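Local coordinates for protein L-serine ammonia-lyase (PDB 5C3U) that binds pyridoxal-5'-phosphate and belongs to the family of pyridoxal-phosphate-dependent enzymes, at residues K32-N37 / S287-H292; R107-I112 / S117-Y122; A128-A133 / G141-S146. All coordinates share one frame; numbering follows the deposited sequence.

Along the chain, contact 1 encloses the other two: its halves, 32-37 and 287-292, come early and late in the modelled chain, about 250 residues apart, whereas contacts 2 and 3 follow one another between them. Contact 1 sits on the opposite side of the chain's centre, about 38 Å centre to centre from either, and brings two helices together beside the six-stranded mixed sheet. Contacts 2 and 3 are about 14 Å apart between centres and border the four-stranded parallel sheet, one on each outermost strand, 118-121 and 141-143. They meet where the Y122 and H132 rings stack. The three contacts thus pack helices around two separate sheets of one pyridoxal-phosphate-dependent enzyme.

Contact 1: residues K32-N37 / S287-H292; sequences KELECN and SLCYTH
L34 and H292 bring the two segments together at the ends of their helices, their CA atoms 6.7 Å apart, and just here both chains turn out of the helix, with positive phi at E35 and H292. The L34 side chain carries the contact through its two methyl groups. CD2 lies over one face of the imidazole of H292, 3.7 Å from the ring centroid and only 15° off the ring normal, a CH-pi contact displaced a little toward the rim. The same methyl also rests on the carbonyl of C289, while CD1 packs against C289 CB at 3.9 Å. E33 approaches the same ring differently, at its edge: OE1 lies in the ring plane, 3.3 Å from H292 CE1, with the carboxylate turned only 27° from the imidazole. With CG beside the backbone N (chi1 -84°) and the chain extended beyond it, the carboxylate is carried out to that edge. A negative charge there would probably polarise the CE1-H bond and suit a protonated ring. H292 N bonds back to C289 O, closing the turn that presents the imidazole. Helix 293-297 covers the adjoining side, where L34 meets I294 and L34 O accepts a hydrogen bond from R295, and C289 reaches V309 on strand 306-311, so helices 28-34 and 280-290 join beside the mixed sheet.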
ATOM      1  N   LYS A  32     -18.132  13.723  11.939  1.00 35.34           N
ATOM      2  CA  LYS A  32     -18.919  14.941  12.154  1.00 41.28           C
ATOM      3  C   LYS A  32     -18.791  15.910  10.981  1.00 43.52           C
ATOM      4  O   LYS A  32     -19.797  16.404  10.465  1.00 45.69           O
ATOM      5  CB  LYS A  32     -18.527  15.628  13.470  1.00 43.40           C
ATOM      6  CG  LYS A  32     -19.551  16.648  13.951  1.00 46.81           C
ATOM      7  CD  LYS A  32     -19.218  17.156  15.346  1.00 49.84           C
ATOM      8  CE  LYS A  32     -20.430  17.824  15.986  1.00 54.07           C
ATOM      9  NZ  LYS A  32     -20.068  18.600  17.208  1.00 56.38           N
ATOM     10  N   GLU A  33     -17.557  16.164  10.555  1.00 44.41           N
ATOM     11  CA  GLU A  33     -17.289  17.078   9.452  1.00 46.69           C
ATOM     12  C   GLU A  33     -17.948  16.635   8.150  1.00 44.53           C
ATOM     13  O   GLU A  33     -18.480  17.461   7.421  1.00 45.62           O
ATOM     14  CB  GLU A  33     -15.789  17.183   9.201  1.00 50.24           C
ATOM     15  CG  GLU A  33     -15.038  18.163  10.081  1.00 54.88           C
ATOM     16  CD  GLU A  33     -13.559  18.190   9.746  1.00 58.27           C
ATOM     17  OE1 GLU A  33     -13.211  18.150   8.538  1.00 60.61           O
ATOM     18  OE2 GLU A  33     -12.741  18.241  10.688  1.00 62.40           O
ATOM     19  N   LEU A  34     -17.886  15.338   7.861  1.00 41.72           N
ATOM     20  CA  LEU A  34     -18.312  14.808   6.567  1.00 43.47           C
ATOM     21  C   LEU A  34     -19.769  14.394   6.520  1.00 45.00           C
ATOM     22  O   LEU A  34     -20.287  14.115   5.438  1.00 46.26           O
ATOM     23  CB  LEU A  34     -17.441  13.615   6.144  1.00 40.90           C
ATOM     24  CG  LEU A  34     -15.993  13.882   5.738  1.00 41.89           C
ATOM     25  CD1 LEU A  34     -15.295  12.560   5.476  1.00 38.83           C
ATOM     26  CD2 LEU A  34     -15.897  14.777   4.506  1.00 41.42           C
ATOM     27  N   GLU A  35     -20.418  14.346   7.687  1.00 44.88           N
ATOM     28  CA  GLU A  35     -21.803  13.876   7.794  1.00 44.99           C
ATOM     29  C   GLU A  35     -21.915  12.451   7.245  1.00 46.09           C
ATOM     30  O   GLU A  35     -22.844  12.110   6.498  1.00 45.10           O
ATOM     31  CB  GLU A  35     -22.769  14.835   7.084  1.00 42.43           C
ATOM     32  N   CYS A  36     -20.944  11.628   7.631  1.00 43.10           N
ATOM     33  CA  CYS A  36     -20.819  10.259   7.155  1.00 41.70           C
ATOM     34  C   CYS A  36     -19.851   9.522   8.071  1.00 38.23           C
ATOM     35  O   CYS A  36     -18.850  10.097   8.464  1.00 36.78           O
ATOM     36  CB  CYS A  36     -20.249  10.263   5.741  1.00 45.11           C
ATOM     37  SG  CYS A  36     -20.035   8.608   5.082  1.00 54.30           S
ATOM     38  N   ASN A  37     -20.128   8.262   8.390  1.00 37.18           N
ATOM     39  CA  ASN A  37     -19.234   7.490   9.259  1.00 37.77           C
ATOM     40  C   ASN A  37     -17.930   7.106   8.562  1.00 36.68           C
ATOM     41  O   ASN A  37     -17.948   6.403   7.553  1.00 35.40           O
ATOM     42  CB  ASN A  37     -19.906   6.227   9.757  1.00 41.61           C
ATOM     43  CG  ASN A  37     -20.967   6.505  10.781  1.00 44.08           C
ATOM     44  OD1 ASN A  37     -20.669   6.830  11.928  1.00 46.68           O
ATOM     45  ND2 ASN A  37     -22.214   6.363  10.377  1.00 44.65           N
ATOM     46  N   SER A 287      -6.580  11.924   2.187  1.00 23.76           N
ATOM     47  CA  SER A 287      -6.828  13.273   1.676  1.00 26.23           C
ATOM     48  C   SER A 287      -8.237  13.440   1.105  1.00 26.79           C
ATOM     49  O   SER A 287      -8.791  14.541   1.146  1.00 26.61           O
ATOM     50  CB  SER A 287      -5.742  13.713   0.670  1.00 26.44           C
ATOM     51  OG  SER A 287      -5.976  13.209  -0.625  1.00 31.48           O
ATOM     52  N   LEU A 288      -8.835  12.352   0.637  1.00 26.31           N
ATOM     53  CA  LEU A 288     -10.212  12.437   0.139  1.00 28.58           C
ATOM     54  C   LEU A 288     -11.172  12.812   1.262  1.00 28.93           C
ATOM     55  O   LEU A 288     -12.161  13.509   1.033  1.00 29.87           O
ATOM     56  CB  LEU A 288     -10.655  11.152  -0.549  1.00 29.54           C
ATOM     57  CG  LEU A 288      -9.864  10.732  -1.789  1.00 30.37           C
ATOM     58  CD1 LEU A 288     -10.651   9.651  -2.498  1.00 30.95           C
ATOM     59  CD2 LEU A 288      -9.614  11.900  -2.734  1.00 34.49           C
ATOM     60  N   CYS A 289     -10.857  12.382   2.486  1.00 28.79           N
ATOM     61  CA  CYS A 289     -11.697  12.717   3.630  1.00 28.19           C
ATOM     62  C   CYS A 289     -11.425  14.116   4.151  1.00 28.52           C
ATOM     63  O   CYS A 289     -12.359  14.906   4.360  1.00 30.58           O
ATOM     64  CB  CYS A 289     -11.534  11.669   4.735  1.00 31.03           C
ATOM     65  SG  CYS A 289     -12.166  10.067   4.188  1.00 35.70           S
ATOM     66  N   TYR A 290     -10.147  14.427   4.343  1.00 27.54           N
ATOM     67  CA  TYR A 290      -9.742  15.717   4.881  1.00 27.88           C
ATOM     68  C   TYR A 290     -10.141  16.891   3.987  1.00 30.77           C
ATOM     69  O   TYR A 290     -10.489  17.959   4.484  1.00 30.45           O
ATOM     70  CB  TYR A 290      -8.240  15.731   5.158  1.00 28.35           C
ATOM     71  CG  TYR A 290      -7.866  15.032   6.442  1.00 28.20           C
ATOM     72  CD1 TYR A 290      -8.432  15.433   7.655  1.00 29.24           C
ATOM     73  CD2 TYR A 290      -6.922  13.983   6.455  1.00 28.80           C
ATOM     74  CE1 TYR A 290      -8.082  14.814   8.847  1.00 30.33           C
ATOM     75  CE2 TYR A 290      -6.574  13.358   7.648  1.00 29.83           C
ATOM     76  CZ  TYR A 290      -7.156  13.788   8.836  1.00 28.72           C
ATOM     77  OH  TYR A 290      -6.833  13.216  10.046  1.00 31.22           O
ATOM     78  N   THR A 291     -10.125  16.683   2.679  1.00 30.45           N
ATOM     79  CA  THR A 291     -10.542  17.731   1.744  1.00 31.81           C
ATOM     80  C   THR A 291     -12.042  17.724   1.433  1.00 33.72           C
ATOM     81  O   THR A 291     -12.519  18.632   0.751  1.00 36.48           O
ATOM     82  CB  THR A 291      -9.829  17.612   0.382  1.00 31.30           C
ATOM     83  OG1 THR A 291     -10.229  16.387  -0.247  1.00 29.70           O
ATOM     84  CG2 THR A 291      -8.293  17.683   0.531  1.00 33.20           C
ATOM     85  N   HIS A 292     -12.768  16.688   1.861  1.00 31.50           N
ATOM     86  CA  HIS A 292     -14.199  16.541   1.555  1.00 35.01           C
ATOM     87  C   HIS A 292     -14.438  16.141   0.113  1.00 33.91           C
ATOM     88  O   HIS A 292     -15.589  16.019  -0.326  1.00 35.81           O
ATOM     89  CB  HIS A 292     -14.994  17.823   1.899  1.00 35.08           C
ATOM     90  CG  HIS A 292     -15.066  18.144   3.379  1.00 39.53           C
ATOM     91  ND1 HIS A 292     -14.058  17.890   4.238  1.00 41.47           N
ATOM     92  CD2 HIS A 292     -16.074  18.761   4.130  1.00 37.57           C
ATOM     93  CE1 HIS A 292     -14.407  18.294   5.475  1.00 39.96           C
ATOM     94  NE2 HIS A 292     -15.640  18.828   5.408  1.00 41.85           N
TER

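Contact 2: residues R107-I112 / S117-Y122; sequences RICQSI and SHLILY
L119 projects from strand 118-121 toward helix 106-114 and divides its two methyls between successive turns of that helix. CD2 packs on C109, 3.8 Å from its CB, and also lies near the C109 carbonyl oxygen. CD1 meets I112, 4.1 Å from CG2, with the I112 CD1 methyl almost as near. The L119 and I112 side chains cross at about a right angle, and both branches of the isoleucine lie close to that one leucine methyl. In L119, CG stands opposite the backbone N (chi1 179°), which carries the branch point out from the strand toward the helix, and chi2 of 61° then turns one methyl to C109 and the other to I112. I112 CG2 has a second neighbour at the start of the strand segment, S117 CB, at 3.5 Å, a tight fit for two carbons. There the chain is also tied by its backbone, since S117 N donates to I112 O at 3.2 Å in a bond that is not straight (143° at the hydrogen). The S117 hydroxyl finds its partner in S86 OG on helix 79-92, a helix that also packs on I112. Helix and strand are consecutive parts of the beta-alpha-beta unit formed by 95-100, 106-114 and 118-121, in which L119 also touches V100. Chemically, the side chains of this buried interface meet mostly through apolar methyl and methylene groups, and the one hydrogen bond between the segments, S117 N to I112 O, ties them at the end where the chain passes from helix into strand.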
ATOM      1  N   ARG A 107      16.826   4.516   9.416  1.00 37.88           N
ATOM      2  CA  ARG A 107      16.095   3.528  10.216  1.00 39.31           C
ATOM      3  C   ARG A 107      15.592   2.348   9.396  1.00 35.92           C
ATOM      4  O   ARG A 107      15.481   1.233   9.902  1.00 34.15           O
ATOM      5  CB  ARG A 107      14.973   4.176  11.016  1.00 38.94           C
ATOM      6  CG  ARG A 107      15.495   4.682  12.346  1.00 42.55           C
ATOM      7  CD  ARG A 107      14.506   5.560  13.088  1.00 42.88           C
ATOM      8  NE  ARG A 107      15.148   6.094  14.296  1.00 42.81           N
ATOM      9  CZ  ARG A 107      15.850   7.227  14.341  1.00 43.28           C
ATOM     10  NH1 ARG A 107      15.994   7.981  13.253  1.00 40.22           N
ATOM     11  NH2 ARG A 107      16.406   7.618  15.482  1.00 39.89           N
ATOM     12  N   ILE A 108      15.292   2.600   8.125  1.00 34.32           N
ATOM     13  CA  ILE A 108      14.976   1.525   7.207  1.00 33.59           C
ATOM     14  C   ILE A 108      16.184   0.587   7.114  1.00 31.78           C
ATOM     15  O   ILE A 108      16.034  -0.635   7.257  1.00 33.87           O
ATOM     16  CB  ILE A 108      14.543   2.082   5.830  1.00 31.91           C
ATOM     17  CG1 ILE A 108      13.234   2.868   5.986  1.00 32.38           C
ATOM     18  CG2 ILE A 108      14.410   0.960   4.800  1.00 32.21           C
ATOM     19  CD1 ILE A 108      12.575   3.283   4.683  1.00 32.52           C
ATOM     20  N   CYS A 109      17.371   1.173   6.922  1.00 31.40           N
ATOM     21  CA  CYS A 109      18.629   0.437   6.817  1.00 31.58           C
ATOM     22  C   CYS A 109      18.930  -0.339   8.088  1.00 33.13           C
ATOM     23  O   CYS A 109      19.304  -1.517   8.031  1.00 28.43           O
ATOM     24  CB  CYS A 109      19.786   1.372   6.466  1.00 33.35           C
ATOM     25  SG  CYS A 109      19.646   2.082   4.799  1.00 38.64           S
ATOM     26  N   GLN A 110      18.721   0.306   9.234  1.00 31.65           N
ATOM     27  CA  GLN A 110      19.008  -0.340  10.518  1.00 35.12           C
ATOM     28  C   GLN A 110      18.074  -1.525  10.763  1.00 32.45           C
ATOM     29  O   GLN A 110      18.503  -2.555  11.281  1.00 34.86           O
ATOM     30  CB  GLN A 110      18.893   0.648  11.678  1.00 38.78           C
ATOM     31  CG  GLN A 110      19.228   0.031  13.033  1.00 43.66           C
ATOM     32  CD  GLN A 110      20.648  -0.517  13.094  1.00 49.35           C
ATOM     33  OE1 GLN A 110      21.618   0.239  13.184  1.00 55.12           O
ATOM     34  NE2 GLN A 110      20.775  -1.838  13.049  1.00 51.49           N
ATOM     35  N   SER A 111      16.800  -1.364  10.400  1.00 31.62           N
ATOM     36  CA  SER A 111      15.822  -2.433  10.592  1.00 32.20           C
ATOM     37  C   SER A 111      16.208  -3.653   9.795  1.00 31.09           C
ATOM     38  O   SER A 111      16.090  -4.783  10.288  1.00 30.30           O
ATOM     39  CB  SER A 111      14.419  -1.999  10.171  1.00 32.88           C
ATOM     40  OG  SER A 111      13.910  -1.062  11.084  1.00 35.76           O
ATOM     41  N   ILE A 112      16.639  -3.421   8.549  1.00 29.03           N
ATOM     42  CA  ILE A 112      17.024  -4.508   7.662  1.00 28.30           C
ATOM     43  C   ILE A 112      18.270  -5.237   8.171  1.00 30.04           C
ATOM     44  O   ILE A 112      18.334  -6.463   8.149  1.00 27.90           O
ATOM     45  CB  ILE A 112      17.213  -4.008   6.217  1.00 26.83           C
ATOM     46  CG1 ILE A 112      15.889  -3.447   5.683  1.00 27.34           C
ATOM     47  CG2 ILE A 112      17.737  -5.128   5.321  1.00 27.19           C
ATOM     48  CD1 ILE A 112      16.057  -2.593   4.452  1.00 26.51           C
ATOM     49  N   SER A 117      19.365  -9.461   7.440  1.00 29.76           N
ATOM     50  CA  SER A 117      19.427  -9.448   5.982  1.00 29.07           C
ATOM     51  C   SER A 117      20.767  -8.923   5.502  1.00 29.81           C
ATOM     52  O   SER A 117      21.437  -8.179   6.214  1.00 32.00           O
ATOM     53  CB  SER A 117      18.342  -8.548   5.397  1.00 28.80           C
ATOM     54  OG  SER A 117      17.062  -8.945   5.818  1.00 29.89           O
ATOM     55  N   HIS A 118      21.142  -9.300   4.290  1.00 28.16           N
ATOM     56  CA  HIS A 118      22.291  -8.698   3.622  1.00 30.98           C
ATOM     57  C   HIS A 118      21.872  -7.487   2.849  1.00 31.66           C
ATOM     58  O   HIS A 118      21.128  -7.580   1.871  1.00 32.26           O
ATOM     59  CB  HIS A 118      23.013  -9.742   2.784  1.00 34.87           C
ATOM     60  CG  HIS A 118      23.411 -10.948   3.594  1.00 38.55           C
ATOM     61  ND1 HIS A 118      22.711 -12.099   3.577  1.00 42.14           N
ATOM     62  CD2 HIS A 118      24.435 -11.124   4.528  1.00 42.26           C
ATOM     63  CE1 HIS A 118      23.276 -12.984   4.429  1.00 42.77           C
ATOM     64  NE2 HIS A 118      24.332 -12.385   5.009  1.00 43.19           N
ATOM     65  N   LEU A 119      22.340  -6.328   3.307  1.00 30.80           N
ATOM     66  CA  LEU A 119      21.914  -5.058   2.748  1.00 30.69           C
ATOM     67  C   LEU A 119      22.931  -4.503   1.765  1.00 30.30           C
ATOM     68  O   LEU A 119      24.112  -4.405   2.073  1.00 29.72           O
ATOM     69  CB  LEU A 119      21.663  -4.049   3.873  1.00 32.66           C
ATOM     70  CG  LEU A 119      21.219  -2.638   3.485  1.00 33.31           C
ATOM     71  CD1 LEU A 119      19.882  -2.694   2.746  1.00 32.85           C
ATOM     72  CD2 LEU A 119      21.123  -1.785   4.738  1.00 35.61           C
ATOM     73  N   ILE A 120      22.457  -4.145   0.573  1.00 27.55           N
ATOM     74  CA  ILE A 120      23.270  -3.490  -0.445  1.00 30.40           C
ATOM     75  C   ILE A 120      22.677  -2.115  -0.747  1.00 31.78           C
ATOM     76  O   ILE A 120      21.464  -1.989  -0.937  1.00 31.16           O
ATOM     77  CB  ILE A 120      23.306  -4.356  -1.727  1.00 30.83           C
ATOM     78  CG1 ILE A 120      23.990  -5.692  -1.411  1.00 31.91           C
ATOM     79  CG2 ILE A 120      23.985  -3.626  -2.887  1.00 30.93           C
ATOM     80  CD1 ILE A 120      23.642  -6.829  -2.329  1.00 32.42           C
ATOM     81  N   LEU A 121      23.528  -1.089  -0.788  1.00 31.97           N
ATOM     82  CA  LEU A 121      23.085   0.260  -1.118  1.00 33.00           C
ATOM     83  C   LEU A 121      23.425   0.571  -2.561  1.00 32.18           C
ATOM     84  O   LEU A 121      24.599   0.599  -2.942  1.00 33.32           O
ATOM     85  CB  LEU A 121      23.699   1.293  -0.161  1.00 36.91           C
ATOM     86  CG  LEU A 121      22.899   1.585   1.112  1.00 41.22           C
ATOM     87  CD1 LEU A 121      23.034   0.469   2.137  1.00 41.37           C
ATOM     88  CD2 LEU A 121      23.327   2.913   1.732  1.00 45.86           C
ATOM     89  N   TYR A 122      22.401   0.784  -3.384  1.00 31.37           N
ATOM     90  CA  TYR A 122      22.626   0.956  -4.812  1.00 32.52           C
ATOM     91  C   TYR A 122      21.463   1.631  -5.505  1.00 33.58           C
ATOM     92  O   TYR A 122      20.319   1.213  -5.331  1.00 32.52           O
ATOM     93  CB  TYR A 122      22.871  -0.413  -5.485  1.00 35.26           C
ATOM     94  CG  TYR A 122      23.444  -0.295  -6.873  1.00 38.95           C
ATOM     95  CD1 TYR A 122      24.819  -0.367  -7.077  1.00 42.92           C
ATOM     96  CD2 TYR A 122      22.621  -0.091  -7.981  1.00 41.19           C
ATOM     97  CE1 TYR A 122      25.362  -0.251  -8.348  1.00 46.15           C
ATOM     98  CE2 TYR A 122      23.153   0.036  -9.257  1.00 45.33           C
ATOM     99  CZ  TYR A 122      24.528  -0.044  -9.431  1.00 48.71           C
ATOM    100  OH  TYR A 122      25.085   0.082 -10.686  1.00 55.13           O
TER

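Contact 3: residues A128-A133 / G141-S146; sequences AAEVHA and GIYVPS
Y143 OH, set against E130 CG at 3.2 Å, is held by two hydrogen-bonding partners beyond these segments, the S77 hydroxyl and the backbone N of G76. These bonds fix the outer end of the tyrosine while helix 126-134 packs along it. The methylene CG of E130 comes up to the hydroxyl obliquely to the ring, and the two side chains cross at about a right angle. One turn further along the helix, A133 CB meets the edge of the same ring in its plane, 3.6 Å from CE1. The tyrosine thus lies edge-on against the alanine, its CG placed opposite the backbone N (chi1 -165°) so that the ring extends from the strand toward the helix. The E130 chain is extended as well (chi1 -177°), which takes its carboxylate past the hydroxyl; this side chain lies about 10 Å from the bound pyridoxal-5'-phosphate. There OE2 forms a salt bridge with R134 and accepts a hydrogen bond from a water at 3.2 Å. That water in turn accepts from S146 N at 3.1 Å, linking the helix to the loop after strand 141-143. With the arginine and the water both at OE2, the carboxylate is probably kept ionised. On the face turned to the sheet, A129 and A133 lie on V99 of strand 95-100, while V74 touches Y143 from strand 72-75. A helix laid over the parallel sheet and followed by 141-143, one of its two edge strands, is the layered alpha/beta packing of pyridoxal-phosphate-dependent enzymes of this family.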
ATOM      1  N   ALA A 128      15.782   1.897  -9.723  1.00 29.69           N
ATOM      2  CA  ALA A 128      17.147   1.447  -9.961  1.00 31.08           C
ATOM      3  C   ALA A 128      17.552   0.347  -8.971  1.00 30.77           C
ATOM      4  O   ALA A 128      18.268  -0.573  -9.344  1.00 29.71           O
ATOM      5  CB  ALA A 128      18.121   2.599  -9.887  1.00 31.50           C
ATOM      6  N   ALA A 129      17.107   0.463  -7.721  1.00 29.63           N
ATOM      7  CA  ALA A 129      17.358  -0.593  -6.705  1.00 29.61           C
ATOM      8  C   ALA A 129      16.769  -1.920  -7.168  1.00 28.41           C
ATOM      9  O   ALA A 129      17.431  -2.968  -7.084  1.00 28.12           O
ATOM     10  CB  ALA A 129      16.784  -0.197  -5.346  1.00 29.42           C
ATOM     11  N   GLU A 130      15.537  -1.864  -7.680  1.00 27.74           N
ATOM     12  CA  GLU A 130      14.867  -3.042  -8.205  1.00 29.48           C
ATOM     13  C   GLU A 130      15.628  -3.655  -9.380  1.00 30.02           C
ATOM     14  O   GLU A 130      15.750  -4.876  -9.463  1.00 27.82           O
ATOM     15  CB  GLU A 130      13.422  -2.738  -8.620  1.00 34.21           C
ATOM     16  CG  GLU A 130      12.672  -3.973  -9.117  1.00 36.33           C
ATOM     17  CD  GLU A 130      11.301  -3.676  -9.694  1.00 42.55           C
ATOM     18  OE1 GLU A 130      10.843  -2.510  -9.632  1.00 44.93           O
ATOM     19  OE2 GLU A 130      10.683  -4.626 -10.222  1.00 45.74           O
ATOM     20  N   VAL A 131      16.086  -2.800 -10.300  1.00 31.59           N
ATOM     21  CA  VAL A 131      16.797  -3.263 -11.495  1.00 32.44           C
ATOM     22  C   VAL A 131      18.060  -3.999 -11.075  1.00 31.03           C
ATOM     23  O   VAL A 131      18.325  -5.095 -11.560  1.00 32.23           O
ATOM     24  CB  VAL A 131      17.078  -2.118 -12.503  1.00 32.43           C
ATOM     25  CG1 VAL A 131      18.202  -2.489 -13.471  1.00 33.53           C
ATOM     26  CG2 VAL A 131      15.804  -1.767 -13.275  1.00 32.34           C
ATOM     27  N   HIS A 132      18.792  -3.420 -10.128  1.00 31.77           N
ATOM     28  CA  HIS A 132      19.989  -4.032  -9.582  1.00 31.29           C
ATOM     29  C   HIS A 132      19.695  -5.309  -8.838  1.00 30.68           C
ATOM     30  O   HIS A 132      20.320  -6.344  -9.097  1.00 30.56           O
ATOM     31  CB  HIS A 132      20.706  -3.061  -8.670  1.00 33.22           C
ATOM     32  CG  HIS A 132      22.084  -3.512  -8.278  1.00 35.04           C
ATOM     33  ND1 HIS A 132      23.096  -3.607  -9.168  1.00 38.50           N
ATOM     34  CD2 HIS A 132      22.603  -3.896  -7.049  1.00 37.06           C
ATOM     35  CE1 HIS A 132      24.204  -4.037  -8.536  1.00 38.54           C
ATOM     36  NE2 HIS A 132      23.904  -4.206  -7.238  1.00 37.86           N
ATOM     37  N   ALA A 133      18.725  -5.268  -7.926  1.00 29.33           N
ATOM     38  CA  ALA A 133      18.326  -6.485  -7.194  1.00 26.79           C
ATOM     39  C   ALA A 133      17.987  -7.649  -8.119  1.00 27.52           C
ATOM     40  O   ALA A 133      18.357  -8.787  -7.847  1.00 27.34           O
ATOM     41  CB  ALA A 133      17.165  -6.204  -6.237  1.00 26.11           C
ATOM     42  N   GLY A 141      17.596 -18.472  -5.694  1.00 31.49           N
ATOM     43  CA  GLY A 141      17.080 -17.195  -5.214  1.00 28.49           C
ATOM     44  C   GLY A 141      15.694 -16.965  -5.761  1.00 29.59           C
ATOM     45  O   GLY A 141      15.348 -17.469  -6.823  1.00 30.01           O
ATOM     46  N   ILE A 142      14.885 -16.195  -5.041  1.00 26.59           N
ATOM     47  CA  ILE A 142      13.545 -15.891  -5.503  1.00 25.98           C
ATOM     48  C   ILE A 142      13.350 -14.387  -5.349  1.00 24.76           C
ATOM     49  O   ILE A 142      13.505 -13.854  -4.250  1.00 24.45           O
ATOM     50  CB  ILE A 142      12.462 -16.685  -4.721  1.00 28.41           C
ATOM     51  CG1 ILE A 142      11.065 -16.166  -4.995  1.00 30.15           C
ATOM     52  CG2 ILE A 142      12.722 -16.641  -3.237  1.00 30.73           C
ATOM     53  CD1 ILE A 142      10.568 -16.484  -6.390  1.00 35.22           C
ATOM     54  N   TYR A 143      13.056 -13.726  -6.465  1.00 24.93           N
ATOM     55  CA  TYR A 143      12.759 -12.302  -6.437  1.00 24.87           C
ATOM     56  C   TYR A 143      11.345 -12.066  -5.893  1.00 24.22           C
ATOM     57  O   TYR A 143      10.394 -12.750  -6.277  1.00 23.61           O
ATOM     58  CB  TYR A 143      12.922 -11.619  -7.810  1.00 24.90           C
ATOM     59  CG  TYR A 143      12.953 -10.137  -7.599  1.00 25.34           C
ATOM     60  CD1 TYR A 143      14.118  -9.527  -7.124  1.00 25.67           C
ATOM     61  CD2 TYR A 143      11.785  -9.362  -7.710  1.00 26.12           C
ATOM     62  CE1 TYR A 143      14.163  -8.180  -6.847  1.00 25.82           C
ATOM     63  CE2 TYR A 143      11.820  -7.989  -7.438  1.00 25.90           C
ATOM     64  CZ  TYR A 143      13.014  -7.420  -6.989  1.00 26.19           C
ATOM     65  OH  TYR A 143      13.095  -6.075  -6.679  1.00 26.96           O
ATOM     66  N   VAL A 144      11.220 -11.098  -4.983  1.00 23.44           N
ATOM     67  CA  VAL A 144       9.925 -10.773  -4.382  1.00 23.70           C
ATOM     68  C   VAL A 144       9.402  -9.477  -4.978  1.00 23.95           C
ATOM     69  O   VAL A 144       9.941  -8.398  -4.708  1.00 24.42           O
ATOM     70  CB  VAL A 144      10.010 -10.631  -2.848  1.00 23.45           C
ATOM     71  CG1 VAL A 144       8.611 -10.411  -2.266  1.00 23.72           C
ATOM     72  CG2 VAL A 144      10.618 -11.878  -2.237  1.00 24.22           C
ATOM     73  N   PRO A 145       8.378  -9.571  -5.838  1.00 26.03           N
ATOM     74  CA  PRO A 145       7.884  -8.322  -6.404  1.00 25.97           C
ATOM     75  C   PRO A 145       7.031  -7.559  -5.375  1.00 25.54           C
ATOM     76  O   PRO A 145       6.666  -8.125  -4.356  1.00 24.38           O
ATOM     77  CB  PRO A 145       7.034  -8.788  -7.589  1.00 26.46           C
ATOM     78  CG  PRO A 145       6.633 -10.189  -7.267  1.00 25.95           C
ATOM     79  CD  PRO A 145       7.525 -10.727  -6.158  1.00 26.78           C
ATOM     80  N   SER A 146       6.723  -6.292  -5.635  1.00 26.71           N
ATOM     81  CA  SER A 146       5.946  -5.528  -4.665  1.00 24.77           C
ATOM     82  C   SER A 146       4.434  -5.756  -4.830  1.00 26.14           C
ATOM     83  O   SER A 146       3.683  -5.622  -3.868  1.00 26.59           O
ATOM     84  CB  SER A 146       6.281  -4.034  -4.793  1.00 24.63           C
ATOM     85  OG  SER A 146       5.853  -3.558  -6.069  1.00 25.71           O
TER
HETATM   86  O   HOH W   1       8.363  -5.428  -8.119  1.00 32.50           O